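Local coordinates for hypothetical protein MTH1491 (Methanothermobacter thermautotrophicus, PDB 1L1S) that is of unknown function but belongs to the DsrE/DsrF-like family, whose better-known members take part in sulfur metabolism, at residues 59-73 and 86-99. Sequence-based numbering, arbitrary orientation.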
loop_
_atom_site.group_PDB
_atom_site.type_symbol
_atom_site.label_atom_id
_atom_site.label_comp_id
_atom_site.label_asym_id
_atom_site.label_seq_id
_atom_site.Cartn_x
_atom_site.Cartn_y
_atom_site.Cartn_z
ATOM N N VAL A 59 0.529 -18.611 11.683
ATOM C CA VAL A 59 -0.386 -17.703 12.371
ATOM C C VAL A 59 -0.470 -17.956 13.876
ATOM O O VAL A 59 -0.416 -17.014 14.662
ATOM C CB VAL A 59 -1.798 -17.759 11.767
ATOM C CG1 VAL A 59 -2.764 -16.954 12.607
ATOM C CG2 VAL A 59 -1.768 -17.208 10.371
ATOM N N SER A 60 -0.583 -19.219 14.287
ATOM C CA SER A 60 -0.677 -19.504 15.720
ATOM C C SER A 60 0.609 -19.105 16.435
ATOM O O SER A 60 0.569 -18.508 17.510
ATOM C CB SER A 60 -0.973 -20.981 15.977
ATOM O OG SER A 60 0.196 -21.765 15.822
ATOM N N GLU A 61 1.750 -19.417 15.830
ATOM C CA GLU A 61 3.024 -19.068 16.440
ATOM C C GLU A 61 3.195 -17.564 16.658
ATOM O O GLU A 61 3.581 -17.138 17.745
ATOM C CB GLU A 61 4.180 -19.574 15.588
ATOM C CG GLU A 61 5.519 -19.059 16.062
ATOM C CD GLU A 61 6.667 -19.607 15.253
ATOM O OE1 GLU A 61 7.828 -19.286 15.593
ATOM O OE2 GLU A 61 6.411 -20.360 14.281
ATOM N N LEU A 62 2.915 -16.759 15.631
ATOM C CA LEU A 62 3.062 -15.306 15.763
ATOM C C LEU A 62 2.073 -14.710 16.754
ATOM O O LEU A 62 2.336 -13.671 17.369
ATOM C CB LEU A 62 2.906 -14.621 14.399
ATOM C CG LEU A 62 4.080 -14.861 13.446
ATOM C CD1 LEU A 62 3.751 -14.411 12.037
ATOM C CD2 LEU A 62 5.278 -14.128 13.971
ATOM N N THR A 63 0.928 -15.363 16.896
ATOM C CA THR A 63 -0.086 -14.898 17.826
ATOM C C THR A 63 0.508 -15.031 19.219
ATOM O O THR A 63 0.345 -14.149 20.065
ATOM C CB THR A 63 -1.367 -15.760 17.729
ATOM O OG1 THR A 63 -2.044 -15.457 16.507
ATOM C CG2 THR A 63 -2.303 -15.503 18.919
ATOM N N GLY A 64 1.205 -16.143 19.441
ATOM C CA GLY A 64 1.819 -16.386 20.731
ATOM C C GLY A 64 2.891 -15.357 21.030
ATOM O O GLY A 64 3.195 -15.079 22.189
ATOM N N GLN A 65 3.466 -14.777 19.984
ATOM C CA GLN A 65 4.506 -13.781 20.178
ATOM C C GLN A 65 3.940 -12.376 20.330
ATOM O O GLN A 65 4.684 -11.398 20.378
ATOM C CB GLN A 65 5.501 -13.849 19.021
ATOM C CG GLN A 65 6.221 -15.185 18.962
ATOM C CD GLN A 65 6.995 -15.381 17.676
ATOM O OE1 GLN A 65 6.470 -15.169 16.585
ATOM N NE2 GLN A 65 8.248 -15.805 17.796
ATOM N N GLY A 66 2.621 -12.275 20.410
ATOM C CA GLY A 66 2.005 -10.974 20.589
ATOM C C GLY A 66 1.375 -10.351 19.360
ATOM O O GLY A 66 0.796 -9.267 19.448
ATOM N N VAL A 67 1.489 -11.011 18.211
ATOM C CA VAL A 67 0.899 -10.486 16.984
ATOM C C VAL A 67 -0.606 -10.754 16.970
ATOM O O VAL A 67 -1.056 -11.889 17.157
ATOM C CB VAL A 67 1.514 -11.140 15.713
ATOM C CG1 VAL A 67 0.872 -10.539 14.457
ATOM C CG2 VAL A 67 3.022 -10.944 15.686
ATOM N N ARG A 68 -1.375 -9.703 16.727
ATOM C CA ARG A 68 -2.819 -9.808 16.673
ATOM C C ARG A 68 -3.351 -9.847 15.229
ATOM O O ARG A 68 -3.228 -8.875 14.475
ATOM C CB ARG A 68 -3.452 -8.624 17.421
ATOM C CG ARG A 68 -4.964 -8.673 17.484
ATOM C CD ARG A 68 -5.556 -7.356 17.997
ATOM N NE ARG A 68 -7.007 -7.449 18.157
ATOM C CZ ARG A 68 -7.832 -6.407 18.144
ATOM N NH1 ARG A 68 -7.352 -5.183 17.972
ATOM N NH2 ARG A 68 -9.138 -6.587 18.319
ATOM N N PHE A 69 -3.942 -10.975 14.848
ATOM C CA PHE A 69 -4.518 -11.099 13.515
ATOM C C PHE A 69 -6.002 -10.759 13.625
ATOM O O PHE A 69 -6.688 -11.246 14.520
ATOM C CB PHE A 69 -4.336 -12.516 12.971
ATOM C CG PHE A 69 -2.912 -12.850 12.650
ATOM C CD1 PHE A 69 -2.032 -13.246 13.653
ATOM C CD2 PHE A 69 -2.443 -12.760 11.344
ATOM C CE1 PHE A 69 -0.716 -13.548 13.360
ATOM C CE2 PHE A 69 -1.125 -13.062 11.041
ATOM C CZ PHE A 69 -0.261 -13.458 12.047
ATOM N N CYS A 70 -6.476 -9.918 12.711
ATOM C CA CYS A 70 -7.859 -9.458 12.689
ATOM C C CYS A 70 -8.572 -9.793 11.385
ATOM O O CYS A 70 -8.076 -9.487 10.305
ATOM C CB CYS A 70 -7.892 -7.944 12.895
ATOM S SG CYS A 70 -6.913 -7.380 14.312
ATOM N N ALA A 71 -9.740 -10.420 11.501
ATOM C CA ALA A 71 -10.555 -10.797 10.352
ATOM C C ALA A 71 -11.688 -9.781 10.249
ATOM O O ALA A 71 -12.137 -9.238 11.258
ATOM C CB ALA A 71 -11.115 -12.202 10.543
ATOM N N CYS A 72 -12.141 -9.523 9.028
ATOM C CA CYS A 72 -13.194 -8.549 8.791
ATOM C C CYS A 72 -14.582 -9.151 8.986
ATOM O O CYS A 72 -14.965 -10.099 8.293
ATOM C CB CYS A 72 -13.057 -7.988 7.374
ATOM S SG CYS A 72 -14.193 -6.660 7.011
ATOM N N SER A 73 -15.325 -8.591 9.936
ATOM C CA SER A 73 -16.673 -9.055 10.261
ATOM C C SER A 73 -17.586 -9.119 9.035
ATOM O O SER A 73 -18.438 -9.999 8.937
ATOM C CB SER A 73 -17.294 -8.133 11.321
ATOM O OG SER A 73 -18.561 -8.596 11.772
ATOM N N LEU A 86 -12.486 -19.606 11.918
ATOM C CA LEU A 86 -11.172 -19.016 12.152
ATOM C C LEU A 86 -10.322 -19.742 13.173
ATOM O O LEU A 86 -10.832 -20.317 14.135
ATOM C CB LEU A 86 -11.323 -17.558 12.594
ATOM C CG LEU A 86 -12.167 -16.698 11.660
ATOM C CD1 LEU A 86 -12.573 -15.443 12.383
ATOM C CD2 LEU A 86 -11.396 -16.386 10.381
ATOM N N LEU A 87 -9.013 -19.702 12.948
ATOM C CA LEU A 87 -8.050 -20.320 13.848
ATOM C C LEU A 87 -8.170 -19.636 15.215
ATOM O O LEU A 87 -8.541 -18.466 15.298
ATOM C CB LEU A 87 -6.640 -20.129 13.288
ATOM C CG LEU A 87 -5.497 -20.879 13.976
ATOM C CD1 LEU A 87 -5.554 -22.354 13.601
ATOM C CD2 LEU A 87 -4.160 -20.274 13.553
ATOM N N GLU A 88 -7.868 -20.366 16.282
ATOM C CA GLU A 88 -7.941 -19.805 17.627
ATOM C C GLU A 88 -6.907 -18.697 17.795
ATOM O O GLU A 88 -5.770 -18.816 17.331
ATOM C CB GLU A 88 -7.683 -20.891 18.676
ATOM C CG GLU A 88 -6.308 -21.539 18.559
ATOM C CD GLU A 88 -5.997 -22.499 19.709
ATOM O OE1 GLU A 88 -5.745 -22.022 20.846
ATOM O OE2 GLU A 88 -6.008 -23.732 19.471
ATOM N N GLY A 89 -7.299 -17.621 18.462
ATOM C CA GLY A 89 -6.372 -16.526 18.661
ATOM C C GLY A 89 -6.635 -15.392 17.697
ATOM O O GLY A 89 -6.261 -14.249 17.951
ATOM N N VAL A 90 -7.272 -15.705 16.575
ATOM C CA VAL A 90 -7.596 -14.688 15.586
ATOM C C VAL A 90 -8.803 -13.914 16.077
ATOM O O VAL A 90 -9.812 -14.512 16.460
ATOM C CB VAL A 90 -7.953 -15.311 14.214
ATOM C CG1 VAL A 90 -8.239 -14.196 13.197
ATOM C CG2 VAL A 90 -6.817 -16.197 13.734
ATOM N N ASP A 91 -8.702 -12.591 16.057
ATOM C CA ASP A 91 -9.789 -11.732 16.496
ATOM C C ASP A 91 -10.575 -11.213 15.311
ATOM O O ASP A 91 -10.094 -11.209 14.182
ATOM C CB ASP A 91 -9.261 -10.537 17.290
ATOM C CG ASP A 91 -8.481 -10.951 18.524
ATOM O OD1 ASP A 91 -8.739 -12.059 19.069
ATOM O OD2 ASP A 91 -7.618 -10.155 18.956
ATOM N N VAL A 92 -11.783 -10.761 15.583
ATOM C CA VAL A 92 -12.663 -10.241 14.559
ATOM C C VAL A 92 -12.916 -8.766 14.826
ATOM O O VAL A 92 -13.190 -8.366 15.960
ATOM C CB VAL A 92 -14.017 -10.986 14.561
ATOM C CG1 VAL A 92 -14.925 -10.433 13.485
ATOM C CG2 VAL A 92 -13.793 -12.462 14.320
ATOM N N VAL A 93 -12.780 -7.955 13.784
ATOM C CA VAL A 93 -13.036 -6.528 13.902
ATOM C C VAL A 93 -14.274 -6.292 13.068
ATOM O O VAL A 93 -14.584 -7.087 12.183
ATOM C CB VAL A 93 -11.850 -5.669 13.378
ATOM C CG1 VAL A 93 -10.670 -5.800 14.322
ATOM C CG2 VAL A 93 -11.468 -6.090 11.961
ATOM N N SER A 94 -14.990 -5.216 13.359
ATOM C CA SER A 94 -16.210 -4.918 12.635
ATOM C C SER A 94 -15.974 -4.664 11.147
ATOM O O SER A 94 -16.820 -4.992 10.323
ATOM C CB SER A 94 -16.911 -3.719 13.282
ATOM O OG SER A 94 -16.013 -2.643 13.477
ATOM N N SER A 95 -14.824 -4.085 10.812
ATOM C CA SER A 95 -14.476 -3.773 9.425
ATOM C C SER A 95 -12.965 -3.740 9.238
ATOM O O SER A 95 -12.262 -3.065 9.987
ATOM C CB SER A 95 -15.034 -2.412 9.030
ATOM O OG SER A 95 -14.406 -1.948 7.843
ATOM N N GLY A 96 -12.474 -4.454 8.233
ATOM C CA GLY A 96 -11.044 -4.484 7.977
ATOM C C GLY A 96 -10.512 -3.100 7.661
ATOM O O GLY A 96 -9.621 -2.609 8.350
ATOM N N VAL A 97 -11.062 -2.462 6.630
ATOM C CA VAL A 97 -10.616 -1.123 6.265
ATOM C C VAL A 97 -10.891 -0.107 7.368
ATOM O O VAL A 97 -10.069 0.764 7.627
ATOM C CB VAL A 97 -11.264 -0.636 4.943
ATOM C CG1 VAL A 97 -10.576 -1.291 3.767
ATOM C CG2 VAL A 97 -12.747 -0.971 4.921
ATOM N N GLY A 98 -12.046 -0.223 8.021
ATOM C CA GLY A 98 -12.369 0.689 9.103
ATOM C C GLY A 98 -11.344 0.577 10.227
ATOM O O GLY A 98 -10.859 1.582 10.729
ATOM N N HIS A 99 -11.007 -0.647 10.621
ATOM C CA HIS A 99 -10.033 -0.842 11.687
ATOM C C HIS A 99 -8.699 -0.208 11.276
ATOM O O HIS A 99 -8.053 0.458 12.080
ATOM C CB HIS A 99 -9.833 -2.330 11.991
ATOM C CG HIS A 99 -8.958 -2.578 13.183
ATOM N ND1 HIS A 99 -9.319 -2.200 14.460
ATOM C CD2 HIS A 99 -7.718 -3.117 13.288
ATOM C CE1 HIS A 99 -8.340 -2.494 15.299
ATOM N NE2 HIS A 99 -7.358 -3.052 14.613
#
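Strands 68-72 and 91-93 run side by side in parallel, tied by a ladder of backbone hydrogen bonds. Asp-91 N gives to Phe-69 O and its carbonyl takes Ala-71 N; Val-93 N then gives to Ala-71 O, and the ladder ends where Ser-73 N reaches Val-93 O at 2.8 Å. One further bond uses sulfur: with chi1 at -174° Cys-72 turns SG away from its backbone N and out to Gly-96 N, from which it accepts at 3.1 Å, in the first turn of the helix that Ser-95 caps through OG and Gly-98 N.

The charged contact lies beside Cys-70. Arg-68 stretches its extended chain across Asp-91 at roughly a right angle, and NE sends its hydrogen within the guanidinium plane to the anti lone pair of Asp-91 OD2, 2.9 Å away. The carboxylate plane is turned 58° from the guanidinium; NE alone bonds it, since Arg-68 NH2 stays 3.9 Å from Asp-91 OD2. Cys-70 SG sits over one guanidinium face, toward its rim, while Arg-68 NH1 stands 3.9 Å from His-99 CE1, the two flat groups almost perpendicular. Glu-38 joins this cluster, pairing with Arg-68 NH1 and accepting from His-99 NE2; a leucine in place of Arg-68 would probably leave Asp-91 and Glu-38 without the cation between them.

Apolar contacts flank the ladder. Val-93 CG1 packs on Cys-70 CB and over one face of the His-99 ring, near the rim; on the other face of the sheet Ala-71 CB meets Leu-86 CD1 at 4.0 Å. Farther along, Leu-87 CD2 lies 3.7 Å from Val-59 CG1, which itself sits over the centre of the Phe-69 ring.

Within this chain, strand 91-93 edges the parallel sheet, joined to 68-72 through helix 73-78 in a beta-alpha-beta unit, with strand 35-41 on the far side of 68-72. Helix 56-64 packs against the 86-90 loop, and Ser-94 OG bonds Asp-31 of the second subunit.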